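Immunomodulatory active chitinase (Trichuris suis, PDB 6G9C) probably hydrolyses chitin as a secreted family 18 glycosidase of a parasitic whipworm, and has immunomodulatory activity in inflammatory lung disease. Local coordinates at residues Y67-L72 with F366-D371; V105-G110 with S138-N143; T118-A123 with E156-E161; A194-V199 with K247-E252. All coordinates share one frame; numbering follows the deposited sequence.

Contact 1: residues Y67-L72 with F366-D371. With EDO (1,2-ethanediol), chain C.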
loop_
_atom_site.group_PDB
_atom_site.type_symbol
_atom_site.label_atom_id
_atom_site.label_comp_id
_atom_site.label_asym_id
_atom_site.label_seq_id
_atom_site.Cartn_x
_atom_site.Cartn_y
_atom_site.Cartn_z
ATOM N N TYR A 67 -12.064 2.056 -10.386
ATOM C CA TYR A 67 -13.052 1.819 -9.336
ATOM C C TYR A 67 -14.332 2.588 -9.659
ATOM O O TYR A 67 -14.372 3.820 -9.533
ATOM C CB TYR A 67 -12.483 2.220 -7.980
ATOM C CG TYR A 67 -13.300 1.708 -6.823
ATOM C CD1 TYR A 67 -14.524 2.291 -6.502
ATOM C CD2 TYR A 67 -12.869 0.615 -6.059
ATOM C CE1 TYR A 67 -15.287 1.827 -5.451
ATOM C CE2 TYR A 67 -13.633 0.144 -5.001
ATOM C CZ TYR A 67 -14.840 0.752 -4.708
ATOM O OH TYR A 67 -15.605 0.301 -3.663
ATOM N N ALA A 68 -15.380 1.864 -10.062
ATOM C CA ALA A 68 -16.680 2.465 -10.365
ATOM C C ALA A 68 -17.648 2.227 -9.209
ATOM O O ALA A 68 -17.884 1.072 -8.834
ATOM C CB ALA A 68 -17.245 1.884 -11.663
ATOM N N PHE A 69 -18.231 3.297 -8.639
ATOM C CA PHE A 69 -17.981 4.727 -8.911
ATOM C C PHE A 69 -17.924 5.496 -7.596
ATOM O O PHE A 69 -18.515 5.078 -6.596
ATOM C CB PHE A 69 -19.100 5.369 -9.735
ATOM C CG PHE A 69 -19.208 4.873 -11.145
ATOM C CD1 PHE A 69 -18.296 5.273 -12.106
ATOM C CD2 PHE A 69 -20.265 4.043 -11.516
ATOM C CE1 PHE A 69 -18.412 4.826 -13.422
ATOM C CE2 PHE A 69 -20.394 3.586 -12.825
ATOM C CZ PHE A 69 -19.456 3.980 -13.779
ATOM N N ALA A 70 -17.281 6.664 -7.603
ATOM C CA ALA A 70 -17.501 7.626 -6.539
ATOM C C ALA A 70 -18.792 8.400 -6.812
ATOM O O ALA A 70 -19.458 8.211 -7.834
ATOM C CB ALA A 70 -16.309 8.577 -6.409
ATOM N N LYS A 71 -19.132 9.303 -5.893
ATOM C CA LYS A 71 -20.360 10.086 -5.947
ATOM C C LYS A 71 -20.012 11.560 -6.101
ATOM O O LYS A 71 -19.175 12.078 -5.352
ATOM C CB LYS A 71 -21.185 9.859 -4.673
ATOM C CG LYS A 71 -22.259 10.880 -4.397
ATOM C CD LYS A 71 -23.509 10.602 -5.196
ATOM C CE LYS A 71 -24.730 11.178 -4.503
ATOM N NZ LYS A 71 -25.968 10.924 -5.288
ATOM N N LEU A 72 -20.661 12.234 -7.061
ATOM C CA LEU A 72 -20.591 13.694 -7.198
ATOM C C LEU A 72 -21.843 14.300 -6.578
ATOM O O LEU A 72 -22.941 14.173 -7.131
ATOM C CB LEU A 72 -20.459 14.115 -8.663
ATOM C CG LEU A 72 -20.398 15.625 -8.941
ATOM C CD1 LEU A 72 -19.183 16.235 -8.255
ATOM C CD2 LEU A 72 -20.357 15.906 -10.437
ATOM N N PHE A 366 -9.400 -2.514 -22.251
ATOM C CA PHE A 366 -9.955 -2.535 -20.911
ATOM C C PHE A 366 -11.234 -3.357 -20.934
ATOM O O PHE A 366 -11.878 -3.497 -21.983
ATOM C CB PHE A 366 -10.204 -1.116 -20.375
ATOM C CG PHE A 366 -11.423 -0.436 -20.962
ATOM C CD1 PHE A 366 -12.672 -0.583 -20.367
ATOM C CD2 PHE A 366 -11.312 0.370 -22.092
ATOM C CE1 PHE A 366 -13.789 0.052 -20.880
ATOM C CE2 PHE A 366 -12.420 0.993 -22.619
ATOM C CZ PHE A 366 -13.665 0.840 -22.018
ATOM N N VAL A 367 -11.588 -3.927 -19.782
ATOM C CA VAL A 367 -12.786 -4.753 -19.675
ATOM C C VAL A 367 -13.792 -4.090 -18.741
ATOM O O VAL A 367 -13.444 -3.577 -17.669
ATOM C CB VAL A 367 -12.482 -6.198 -19.208
ATOM C CG1 VAL A 367 -11.566 -6.878 -20.194
ATOM C CG2 VAL A 367 -11.849 -6.197 -17.829
ATOM N N TRP A 368 -15.045 -4.110 -19.155
ATOM C CA TRP A 368 -16.181 -3.784 -18.293
ATOM C C TRP A 368 -16.997 -5.076 -18.215
ATOM O O TRP A 368 -17.699 -5.399 -19.171
ATOM C CB TRP A 368 -16.999 -2.610 -18.876
ATOM C CG TRP A 368 -18.224 -2.309 -18.075
ATOM C CD1 TRP A 368 -19.441 -2.909 -18.187
ATOM C CD2 TRP A 368 -18.347 -1.345 -17.018
ATOM N NE1 TRP A 368 -20.318 -2.385 -17.266
ATOM C CE2 TRP A 368 -19.671 -1.425 -16.535
ATOM C CE3 TRP A 368 -17.469 -0.429 -16.437
ATOM C CZ2 TRP A 368 -20.134 -0.630 -15.491
ATOM C CZ3 TRP A 368 -17.923 0.362 -15.401
ATOM C CH2 TRP A 368 -19.245 0.257 -14.934
ATOM N N THR A 369 -16.924 -5.851 -17.123
ATOM C CA THR A 369 -16.293 -5.579 -15.832
ATOM C C THR A 369 -15.537 -6.818 -15.360
ATOM O O THR A 369 -15.652 -7.893 -15.951
ATOM C CB THR A 369 -17.318 -5.295 -14.718
ATOM O OG1 THR A 369 -18.085 -6.487 -14.504
ATOM C CG2 THR A 369 -18.271 -4.159 -15.059
ATOM N N LEU A 370 -14.815 -6.685 -14.244
ATOM C CA LEU A 370 -14.215 -7.867 -13.633
ATOM C C LEU A 370 -15.273 -8.858 -13.172
ATOM O O LEU A 370 -15.045 -10.073 -13.203
ATOM C CB LEU A 370 -13.356 -7.458 -12.436
ATOM C CG LEU A 370 -12.013 -6.785 -12.686
ATOM C CD1 LEU A 370 -11.607 -5.998 -11.438
ATOM C CD2 LEU A 370 -10.944 -7.826 -13.061
ATOM N N ASP A 371 -16.425 -8.366 -12.718
ATOM C CA ASP A 371 -17.386 -9.212 -12.027
ATOM C C ASP A 371 -18.365 -9.899 -12.969
ATOM O O ASP A 371 -19.215 -10.655 -12.495
ATOM C CB ASP A 371 -18.158 -8.400 -10.986
ATOM C CG ASP A 371 -18.687 -7.088 -11.553
ATOM O OD1 ASP A 371 -19.764 -7.108 -12.192
ATOM O OD2 ASP A 371 -18.014 -6.051 -11.362
HETATM C C1 EDO C . -23.589 -3.425 -18.167
HETATM O O1 EDO C . -23.015 -3.157 -16.886
HETATM C C2 EDO C . -24.955 -4.029 -17.883
HETATM O O2 EDO C . -25.815 -3.088 -17.228
#
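Trp-368, the last residue of strand 364-368, makes the whole of this contact from its side. With CG anti to the backbone N (chi1 176°), its indole reaches across toward strand 64-72. There the six-membered ring meets two side chains: CZ3 lies 4.1 Å from Ala-68 CB, and CH2 lies 3.9 Å from Phe-69 CZ, the two aromatic side chains crossing at about a right angle. Ala-68 CB also sits over the centre of the Phe-69 ring, so the methyl fills the angle between the aromatics. The indole N-H points the other way, giving O1 of 1,2-ethanediol, probably from the crystallisation liquor, an in-plane, nearly straight bond of 2.8 Å from NE1 (178°). Thr-369 follows a cis peptide and lays CG2 on one indole face, 3.3 Å above its plane. Phe-69 too follows a cis peptide; non-proline cis bonds like these recur in the barrels of family 18 chitinases, where the corresponding tryptophan floors the sugar-binding cleft. The Asp-371 carboxylate forms a salt bridge with Arg-46 and a hydrogen bond with Thr-40. Apolar support on the benzene side holds the indole, while NE1 can give its hydrogen to a hydroxyl, consistent with a sugar-binding role.

Contact 2: residues V105-G110 with S138-N143; sequences VLLSLG and SFLQQN
This is a strand-to-helix contact between the wall of the TIM barrel and the helices that surround it, where Leu-107 of strand 104-110 meets Phe-139 and Leu-140 in the last turn or so of helix 126-142. Strand, helix and the parallel neighbouring strand 147-151 form a right-handed beta-alpha-beta crossover, the repeating element of the fold. Leu-107 points at the helix, and its CG, anti to the backbone N (chi1 -178°), carries CD2 to the rim of the Phe-139 ring, 3.5 Å from Phe-139 CD2. That methyl lies near the ring plane, so the phenyl is met at its edge. Leu-140 comes in beside it, its CD2 3.7 Å from Leu-107 CB. One face of the phenyl is taken by Asn-143, whose ND2 hangs 3.5 Å over the ring centre while giving a 2.9 Å bond from ND2 to Phe-139 O, in the carbonyl plane and on a lone pair. The asparagine thereby finishes the helix and lids the ring. Phe-145 and Phe-148 pack around the leucines, and on the helix's other side Ser-138, Gln-141 and Gln-142 hydrogen-bond to Thr-181 and Ser-182 of the second subunit. With only carbon atoms meeting across the contact, the helix is held to the barrel wall by hydrophobic burial and shape, while its polar residues serve the dimer.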
loop_
_atom_site.group_PDB
_atom_site.type_symbol
_atom_site.label_atom_id
_atom_site.label_comp_id
_atom_site.label_asym_id
_atom_site.label_seq_id
_atom_site.Cartn_x
_atom_site.Cartn_y
_atom_site.Cartn_z
ATOM N N VAL A 105 -4.518 1.871 -9.228
ATOM C CA VAL A 105 -5.956 1.889 -8.969
ATOM C C VAL A 105 -6.446 3.323 -9.114
ATOM O O VAL A 105 -6.006 4.213 -8.372
ATOM C CB VAL A 105 -6.293 1.344 -7.572
ATOM C CG1 VAL A 105 -7.803 1.299 -7.370
ATOM C CG2 VAL A 105 -5.685 -0.041 -7.367
ATOM N N LEU A 106 -7.377 3.539 -10.044
ATOM C CA LEU A 106 -7.936 4.856 -10.323
ATOM C C LEU A 106 -9.388 4.885 -9.870
ATOM O O LEU A 106 -10.080 3.864 -9.893
ATOM C CB LEU A 106 -7.858 5.195 -11.818
ATOM C CG LEU A 106 -6.479 5.414 -12.455
ATOM C CD1 LEU A 106 -5.834 4.080 -12.849
ATOM C CD2 LEU A 106 -6.613 6.325 -13.668
ATOM N N LEU A 107 -9.843 6.051 -9.437
ATOM C CA LEU A 107 -11.230 6.242 -9.038
ATOM C C LEU A 107 -12.022 6.795 -10.213
ATOM O O LEU A 107 -11.638 7.817 -10.790
ATOM C CB LEU A 107 -11.320 7.204 -7.849
ATOM C CG LEU A 107 -12.723 7.467 -7.286
ATOM C CD1 LEU A 107 -13.358 6.138 -6.786
ATOM C CD2 LEU A 107 -12.645 8.503 -6.169
ATOM N N SER A 108 -13.127 6.132 -10.555
ATOM C CA SER A 108 -14.012 6.586 -11.623
ATOM C C SER A 108 -15.192 7.357 -11.052
ATOM O O SER A 108 -15.692 7.049 -9.966
ATOM C CB SER A 108 -14.526 5.395 -12.450
ATOM O OG SER A 108 -13.475 4.787 -13.193
ATOM N N LEU A 109 -15.633 8.376 -11.804
ATOM C CA LEU A 109 -16.750 9.225 -11.422
ATOM C C LEU A 109 -17.700 9.366 -12.603
ATOM O O LEU A 109 -17.271 9.657 -13.724
ATOM C CB LEU A 109 -16.264 10.611 -10.968
ATOM C CG LEU A 109 -17.375 11.481 -10.417
ATOM C CD1 LEU A 109 -17.850 10.891 -9.096
ATOM C CD2 LEU A 109 -16.871 12.916 -10.220
ATOM N N GLY A 110 -18.987 9.179 -12.347
ATOM C CA GLY A 110 -19.973 9.338 -13.394
ATOM C C GLY A 110 -20.664 8.026 -13.704
ATOM O O GLY A 110 -21.252 7.404 -12.813
ATOM N N SER A 138 -8.403 16.017 -2.776
ATOM C CA SER A 138 -8.376 15.589 -1.382
ATOM C C SER A 138 -8.869 14.153 -1.240
ATOM O O SER A 138 -8.244 13.339 -0.551
ATOM C CB SER A 138 -9.213 16.538 -0.523
ATOM O OG SER A 138 -8.694 17.857 -0.582
ATOM N N PHE A 139 -9.984 13.823 -1.898
ATOM C CA PHE A 139 -10.549 12.481 -1.784
ATOM C C PHE A 139 -9.597 11.436 -2.344
ATOM O O PHE A 139 -9.445 10.353 -1.766
ATOM C CB PHE A 139 -11.897 12.414 -2.511
ATOM C CG PHE A 139 -12.713 11.196 -2.173
ATOM C CD1 PHE A 139 -13.502 11.167 -1.034
ATOM C CD2 PHE A 139 -12.696 10.078 -3.004
ATOM C CE1 PHE A 139 -14.267 10.039 -0.725
ATOM C CE2 PHE A 139 -13.455 8.943 -2.702
ATOM C CZ PHE A 139 -14.238 8.921 -1.564
ATOM N N LEU A 140 -8.949 11.745 -3.471
ATOM C CA LEU A 140 -8.019 10.806 -4.088
ATOM C C LEU A 140 -6.845 10.514 -3.164
ATOM O O LEU A 140 -6.504 9.348 -2.925
ATOM C CB LEU A 140 -7.522 11.355 -5.427
ATOM C CG LEU A 140 -8.535 11.402 -6.583
ATOM C CD1 LEU A 140 -7.967 12.194 -7.761
ATOM C CD2 LEU A 140 -9.003 9.993 -7.010
ATOM N N GLN A 141 -6.215 11.567 -2.627
ATOM C CA GLN A 141 -5.027 11.365 -1.804
ATOM C C GLN A 141 -5.380 10.761 -0.450
ATOM O O GLN A 141 -4.628 9.930 0.072
ATOM C CB GLN A 141 -4.253 12.678 -1.623
ATOM C CG GLN A 141 -3.575 13.177 -2.902
ATOM C CD GLN A 141 -2.134 13.659 -2.680
ATOM O OE1 GLN A 141 -1.848 14.391 -1.734
ATOM N NE2 GLN A 141 -1.229 13.258 -3.573
ATOM N N GLN A 142 -6.520 11.156 0.136
ATOM C CA GLN A 142 -6.921 10.577 1.414
ATOM C C GLN A 142 -7.110 9.068 1.299
ATOM O O GLN A 142 -6.866 8.337 2.262
ATOM C CB GLN A 142 -8.212 11.220 1.926
ATOM C CG GLN A 142 -8.062 12.665 2.434
ATOM C CD GLN A 142 -9.392 13.423 2.524
ATOM O OE1 GLN A 142 -10.430 12.970 2.028
ATOM N NE2 GLN A 142 -9.355 14.595 3.150
ATOM N N ASN A 143 -7.519 8.584 0.128
ATOM C CA ASN A 143 -7.886 7.188 -0.035
ATOM C C ASN A 143 -6.875 6.412 -0.867
ATOM O O ASN A 143 -7.138 5.253 -1.239
ATOM C CB ASN A 143 -9.299 7.099 -0.617
ATOM C CG ASN A 143 -10.355 7.549 0.390
ATOM O OD1 ASN A 143 -10.628 6.850 1.367
ATOM N ND2 ASN A 143 -10.920 8.733 0.179
#

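Contact 3: residues T118-A123 with E156-E161; sequences TFKKMA and ESSDKE
Lys-120 NZ sits between two carboxylates, making a salt bridge of 2.9 Å to Asp-159 OD2 and a weaker one of 3.2 Å to Glu-156 OE1. The lysine chain runs extended and then bends at its last torsion (chi4 -77°), which turns the ammonium in between the acids. Asp-159 OD2 is gripped twice: the ammonium comes on its syn side, 18° out of the carboxylate plane, and Glu-156 N takes the anti lone pair at 3.0 Å. This fixes the carboxylate's rotation and ties the turn 156-159 to itself, just where the TIM-barrel loop after strand 147-151 enters helix 160-181. One water donates to both Lys-120 O and Asp-159 OD1; another accepts from Lys-120 NZ and sits 2.7 Å from Ser-158 OG. Beneath the charges, Lys-120 CG lies 3.5 Å from Asp-159 OD1, the two side chains crossing at about a right angle. Farther in, Trp-152 stacks on Phe-119 and packs against Ala-123 and Asp-159.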
loop_
_atom_site.group_PDB
_atom_site.type_symbol
_atom_site.label_atom_id
_atom_site.label_comp_id
_atom_site.label_asym_id
_atom_site.label_seq_id
_atom_site.Cartn_x
_atom_site.Cartn_y
_atom_site.Cartn_z
ATOM N N THR A 118 -25.694 17.163 -12.930
ATOM C CA THR A 118 -24.712 17.769 -12.034
ATOM C C THR A 118 -23.406 18.068 -12.760
ATOM O O THR A 118 -22.812 19.132 -12.551
ATOM C CB THR A 118 -24.461 16.865 -10.827
ATOM O OG1 THR A 118 -25.717 16.514 -10.235
ATOM C CG2 THR A 118 -23.597 17.591 -9.782
ATOM N N PHE A 119 -22.940 17.143 -13.611
ATOM C CA PHE A 119 -21.740 17.409 -14.406
ATOM C C PHE A 119 -21.870 18.731 -15.156
ATOM O O PHE A 119 -20.954 19.561 -15.142
ATOM C CB PHE A 119 -21.485 16.279 -15.401
ATOM C CG PHE A 119 -20.671 15.133 -14.853
ATOM C CD1 PHE A 119 -19.488 15.359 -14.166
ATOM C CD2 PHE A 119 -21.088 13.825 -15.051
ATOM C CE1 PHE A 119 -18.735 14.298 -13.678
ATOM C CE2 PHE A 119 -20.342 12.751 -14.567
ATOM C CZ PHE A 119 -19.161 12.989 -13.876
ATOM N N LYS A 120 -23.020 18.933 -15.813
ATOM C CA LYS A 120 -23.248 20.129 -16.622
ATOM C C LYS A 120 -23.111 21.397 -15.794
ATOM O O LYS A 120 -22.508 22.380 -16.242
ATOM C CB LYS A 120 -24.646 20.067 -17.254
ATOM C CG LYS A 120 -24.759 19.163 -18.463
ATOM C CD LYS A 120 -26.195 19.161 -19.000
ATOM C CE LYS A 120 -26.280 18.444 -20.345
ATOM N NZ LYS A 120 -25.763 19.273 -21.472
ATOM N N LYS A 121 -23.697 21.407 -14.595
ATOM C CA LYS A 121 -23.593 22.568 -13.722
ATOM C C LYS A 121 -22.170 22.735 -13.199
ATOM O O LYS A 121 -21.627 23.849 -13.192
ATOM C CB LYS A 121 -24.579 22.447 -12.558
ATOM C CG LYS A 121 -26.051 22.488 -12.958
ATOM C CD LYS A 121 -26.946 22.530 -11.732
ATOM C CE LYS A 121 -28.387 22.227 -12.104
ATOM N NZ LYS A 121 -29.348 22.662 -11.049
ATOM N N MET A 122 -21.554 21.636 -12.758
ATOM C CA MET A 122 -20.215 21.703 -12.172
ATOM C C MET A 122 -19.197 22.273 -13.155
ATOM O O MET A 122 -18.321 23.052 -12.773
ATOM C CB MET A 122 -19.783 20.308 -11.710
ATOM C CG MET A 122 -18.390 20.258 -11.091
ATOM S SD MET A 122 -17.106 19.951 -12.307
ATOM C CE MET A 122 -17.254 18.152 -12.453
ATOM N N ALA A 123 -19.278 21.873 -14.422
ATOM C CA ALA A 123 -18.298 22.301 -15.408
ATOM C C ALA A 123 -18.552 23.711 -15.932
ATOM O O ALA A 123 -17.703 24.240 -16.658
ATOM C CB ALA A 123 -18.280 21.312 -16.578
ATOM N N GLU A 156 -22.230 17.221 -24.180
ATOM C CA GLU A 156 -22.973 17.622 -25.363
ATOM C C GLU A 156 -22.339 18.882 -25.952
ATOM O O GLU A 156 -21.313 19.376 -25.471
ATOM C CB GLU A 156 -24.447 17.824 -25.005
ATOM C CG GLU A 156 -25.133 16.499 -24.645
ATOM C CD GLU A 156 -26.354 16.650 -23.749
ATOM O OE1 GLU A 156 -27.072 17.662 -23.854
ATOM O OE2 GLU A 156 -26.597 15.731 -22.934
ATOM N N SER A 157 -22.953 19.406 -27.016
ATOM C CA SER A 157 -22.370 20.564 -27.681
ATOM C C SER A 157 -22.226 21.732 -26.714
ATOM O O SER A 157 -21.227 22.462 -26.749
ATOM C CB SER A 157 -23.225 20.955 -28.886
ATOM O OG SER A 157 -22.408 21.510 -29.897
ATOM N N SER A 158 -23.198 21.902 -25.822
ATOM C CA SER A 158 -23.187 22.989 -24.851
ATOM C C SER A 158 -22.188 22.759 -23.727
ATOM O O SER A 158 -22.031 23.639 -22.874
ATOM C CB SER A 158 -24.584 23.169 -24.262
ATOM O OG SER A 158 -24.997 21.946 -23.667
ATOM N N ASP A 159 -21.523 21.606 -23.710
ATOM C CA ASP A 159 -20.497 21.288 -22.731
ATOM C C ASP A 159 -19.108 21.184 -23.338
ATOM O O ASP A 159 -18.144 20.968 -22.596
ATOM C CB ASP A 159 -20.804 19.945 -22.036
ATOM C CG ASP A 159 -22.206 19.876 -21.460
ATOM O OD1 ASP A 159 -22.563 20.747 -20.636
ATOM O OD2 ASP A 159 -22.948 18.933 -21.836
ATOM N N LYS A 160 -18.981 21.284 -24.664
ATOM C CA LYS A 160 -17.716 20.921 -25.298
ATOM C C LYS A 160 -16.584 21.782 -24.765
ATOM O O LYS A 160 -15.501 21.280 -24.438
ATOM C CB LYS A 160 -17.828 21.050 -26.819
ATOM C CG LYS A 160 -16.592 20.583 -27.569
ATOM C CD LYS A 160 -16.739 20.774 -29.074
ATOM C CE LYS A 160 -15.396 20.589 -29.777
ATOM N NZ LYS A 160 -15.478 20.805 -31.250
ATOM N N GLU A 161 -16.787 23.079 -24.633
ATOM C CA GLU A 161 -15.738 23.916 -24.124
ATOM C C GLU A 161 -15.561 23.726 -22.634
ATOM O O GLU A 161 -14.494 23.691 -22.168
ATOM C CB GLU A 161 -15.965 25.378 -24.528
ATOM C CG GLU A 161 -15.518 25.661 -25.961
ATOM C CD GLU A 161 -16.123 26.943 -26.604
ATOM O OE1 GLU A 161 -16.655 27.823 -25.893
ATOM O OE2 GLU A 161 -16.047 27.084 -27.826
HETATM O O HOH W 1 -21.255 22.330 -18.862
HETATM O O HOH W 2 -24.667 21.876 -21.006
#

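Contact 4: residues A194-V199 with K247-E252; sequences ANPKTV and KMWNVE
Asn-195 and Pro-196 face Met-248 and Trp-249 where two loops of the TIM barrel run into helices 196-202 and 251-261. Each loop ends in an N-cap: Asn-195 OD1 accepts from Lys-197 N at 2.9 Å, and Asn-250 caps the start of its helix through Gln-253 N. Just before the second cap, Trp-249 is the centre of an inverse gamma turn closed by a weak bond from Asn-250 N to Met-248 O. Met-248 points at the first segment, and the indole of Trp-249 reaches it with its six-membered ring.

The apolar part is the pair Pro-196 and Met-248. The methionine chain bends at chi2 and again at chi3, placing CE 3.6 Å from Pro-196 CG, with Tyr-257 touching both residues. Polar and aromatic groups meet next door. A chi1 of -179° swings the Asn-195 amide clear of its own backbone N and out to the indole, its plane turned 62° from the ring. Its oxygen serves twice, for besides capping the helix it takes a hydrogen from a bridging water. That water in turn lies in the indole plane and accepts from Trp-249 NE1 at 2.9 Å, while Asn-195 ND2 rests 3.3 Å from Trp-249 CZ2.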
loop_
_atom_site.group_PDB
_atom_site.type_symbol
_atom_site.label_atom_id
_atom_site.label_comp_id
_atom_site.label_asym_id
_atom_site.label_seq_id
_atom_site.Cartn_x
_atom_site.Cartn_y
_atom_site.Cartn_z
ATOM N N ALA A 194 -18.300 6.071 -28.050
ATOM C CA ALA A 194 -17.928 5.483 -29.332
ATOM C C ALA A 194 -18.858 5.903 -30.470
ATOM O O ALA A 194 -18.696 5.421 -31.593
ATOM C CB ALA A 194 -17.898 3.950 -29.229
ATOM N N ASN A 195 -19.827 6.783 -30.205
ATOM C CA ASN A 195 -20.769 7.243 -31.223
ATOM C C ASN A 195 -20.164 8.456 -31.922
ATOM O O ASN A 195 -19.980 9.496 -31.276
ATOM C CB ASN A 195 -22.114 7.593 -30.582
ATOM C CG ASN A 195 -23.173 8.070 -31.592
ATOM O OD1 ASN A 195 -22.874 8.733 -32.590
ATOM N ND2 ASN A 195 -24.430 7.760 -31.298
ATOM N N PRO A 196 -19.838 8.372 -33.215
ATOM C CA PRO A 196 -19.148 9.490 -33.883
ATOM C C PRO A 196 -19.879 10.823 -33.810
ATOM O O PRO A 196 -19.220 11.870 -33.768
ATOM C CB PRO A 196 -19.029 8.997 -35.332
ATOM C CG PRO A 196 -19.015 7.506 -35.215
ATOM C CD PRO A 196 -19.941 7.179 -34.077
ATOM N N LYS A 197 -21.218 10.824 -33.820
ATOM C CA LYS A 197 -21.961 12.071 -33.665
ATOM C C LYS A 197 -21.757 12.657 -32.275
ATOM O O LYS A 197 -21.620 13.878 -32.121
ATOM C CB LYS A 197 -23.448 11.841 -33.919
ATOM C CG LYS A 197 -23.773 11.140 -35.220
ATOM C CD LYS A 197 -23.977 12.136 -36.350
ATOM C CE LYS A 197 -25.116 11.696 -37.268
ATOM N NZ LYS A 197 -24.882 10.356 -37.888
ATOM N N THR A 198 -21.755 11.799 -31.255
ATOM C CA THR A 198 -21.503 12.247 -29.890
ATOM C C THR A 198 -20.078 12.764 -29.739
ATOM O O THR A 198 -19.848 13.785 -29.079
ATOM C CB THR A 198 -21.775 11.102 -28.913
ATOM O OG1 THR A 198 -23.129 10.664 -29.078
ATOM C CG2 THR A 198 -21.561 11.544 -27.473
ATOM N N VAL A 199 -19.113 12.075 -30.357
ATOM C CA VAL A 199 -17.721 12.528 -30.322
ATOM C C VAL A 199 -17.606 13.909 -30.950
ATOM O O VAL A 199 -16.968 14.814 -30.399
ATOM C CB VAL A 199 -16.806 11.511 -31.035
ATOM C CG1 VAL A 199 -15.380 12.038 -31.121
ATOM C CG2 VAL A 199 -16.843 10.171 -30.346
ATOM N N LYS A 247 -23.087 1.932 -39.946
ATOM C CA LYS A 247 -21.830 1.480 -40.542
ATOM C C LYS A 247 -20.626 1.744 -39.638
ATOM O O LYS A 247 -19.641 0.999 -39.692
ATOM C CB LYS A 247 -21.618 2.148 -41.903
ATOM C CG LYS A 247 -22.533 1.630 -43.007
ATOM C CD LYS A 247 -22.276 0.156 -43.317
ATOM C CE LYS A 247 -23.424 -0.450 -44.124
ATOM N NZ LYS A 247 -23.328 -1.937 -44.256
ATOM N N MET A 248 -20.679 2.791 -38.810
ATOM C CA MET A 248 -19.591 3.126 -37.895
ATOM C C MET A 248 -19.770 2.519 -36.512
ATOM O O MET A 248 -18.866 2.632 -35.673
ATOM C CB MET A 248 -19.465 4.647 -37.745
ATOM C CG MET A 248 -19.500 5.415 -39.047
ATOM S SD MET A 248 -17.847 5.838 -39.614
ATOM C CE MET A 248 -17.211 6.827 -38.266
ATOM N N TRP A 249 -20.908 1.883 -36.250
ATOM C CA TRP A 249 -21.231 1.432 -34.897
ATOM C C TRP A 249 -20.598 0.063 -34.643
ATOM O O TRP A 249 -21.267 -0.962 -34.506
ATOM C CB TRP A 249 -22.742 1.415 -34.699
ATOM C CG TRP A 249 -23.335 2.799 -34.533
ATOM C CD1 TRP A 249 -22.928 3.946 -35.154
ATOM C CD2 TRP A 249 -24.425 3.170 -33.685
ATOM N NE1 TRP A 249 -23.700 5.009 -34.746
ATOM C CE2 TRP A 249 -24.625 4.560 -33.841
ATOM C CE3 TRP A 249 -25.253 2.464 -32.804
ATOM C CZ2 TRP A 249 -25.619 5.253 -33.154
ATOM C CZ3 TRP A 249 -26.239 3.153 -32.122
ATOM C CH2 TRP A 249 -26.415 4.537 -32.302
ATOM N N ASN A 250 -19.273 0.073 -34.559
ATOM C CA ASN A 250 -18.504 -1.136 -34.297
ATOM C C ASN A 250 -17.124 -0.718 -33.805
ATOM O O ASN A 250 -16.755 0.456 -33.864
ATOM C CB ASN A 250 -18.424 -2.030 -35.546
ATOM C CG ASN A 250 -17.934 -1.284 -36.771
ATOM O OD1 ASN A 250 -16.736 -1.015 -36.910
ATOM N ND2 ASN A 250 -18.860 -0.942 -37.675
ATOM N N VAL A 251 -16.370 -1.701 -33.313
ATOM C CA VAL A 251 -15.078 -1.421 -32.689
ATOM C C VAL A 251 -14.116 -0.824 -33.706
ATOM O O VAL A 251 -13.439 0.176 -33.439
ATOM C CB VAL A 251 -14.497 -2.699 -32.056
ATOM C CG1 VAL A 251 -13.043 -2.472 -31.652
ATOM C CG2 VAL A 251 -15.337 -3.142 -30.861
ATOM N N GLU A 252 -14.064 -1.420 -34.900
ATOM C CA GLU A 252 -13.098 -1.004 -35.911
ATOM C C GLU A 252 -13.287 0.455 -36.300
ATOM O O GLU A 252 -12.321 1.218 -36.358
ATOM C CB GLU A 252 -13.214 -1.898 -37.147
ATOM C CG GLU A 252 -12.203 -1.550 -38.234
ATOM C CD GLU A 252 -12.526 -2.203 -39.567
ATOM O OE1 GLU A 252 -13.595 -1.902 -40.143
ATOM O OE2 GLU A 252 -11.705 -3.017 -40.037
HETATM O O HOH W 3 -23.801 7.924 -35.166
#

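How the contacts relate
All four contacts belong to the family 18 TIM barrel. Contact 1 closes the longest loop and encloses the others along the chain; contacts 2 and 3 interleave, and contact 4 follows them. Contacts 1 and 2, with centres 12 Å apart, share the barrel wall, since strands 64-72 and 104-110 are parallel neighbours. The centres of contacts 2 and 3 are about 21 Å apart, yet Phe-119 packs on Gly-110 and Leu-72, joining helix 117-122 to both strands. Contact 4 touches none of them, although its nearest atoms come within about 6 Å of contact 3. Together they link strands on either side of strand 34-40, a strand with its outer helix, and loops with helices, around one barrel.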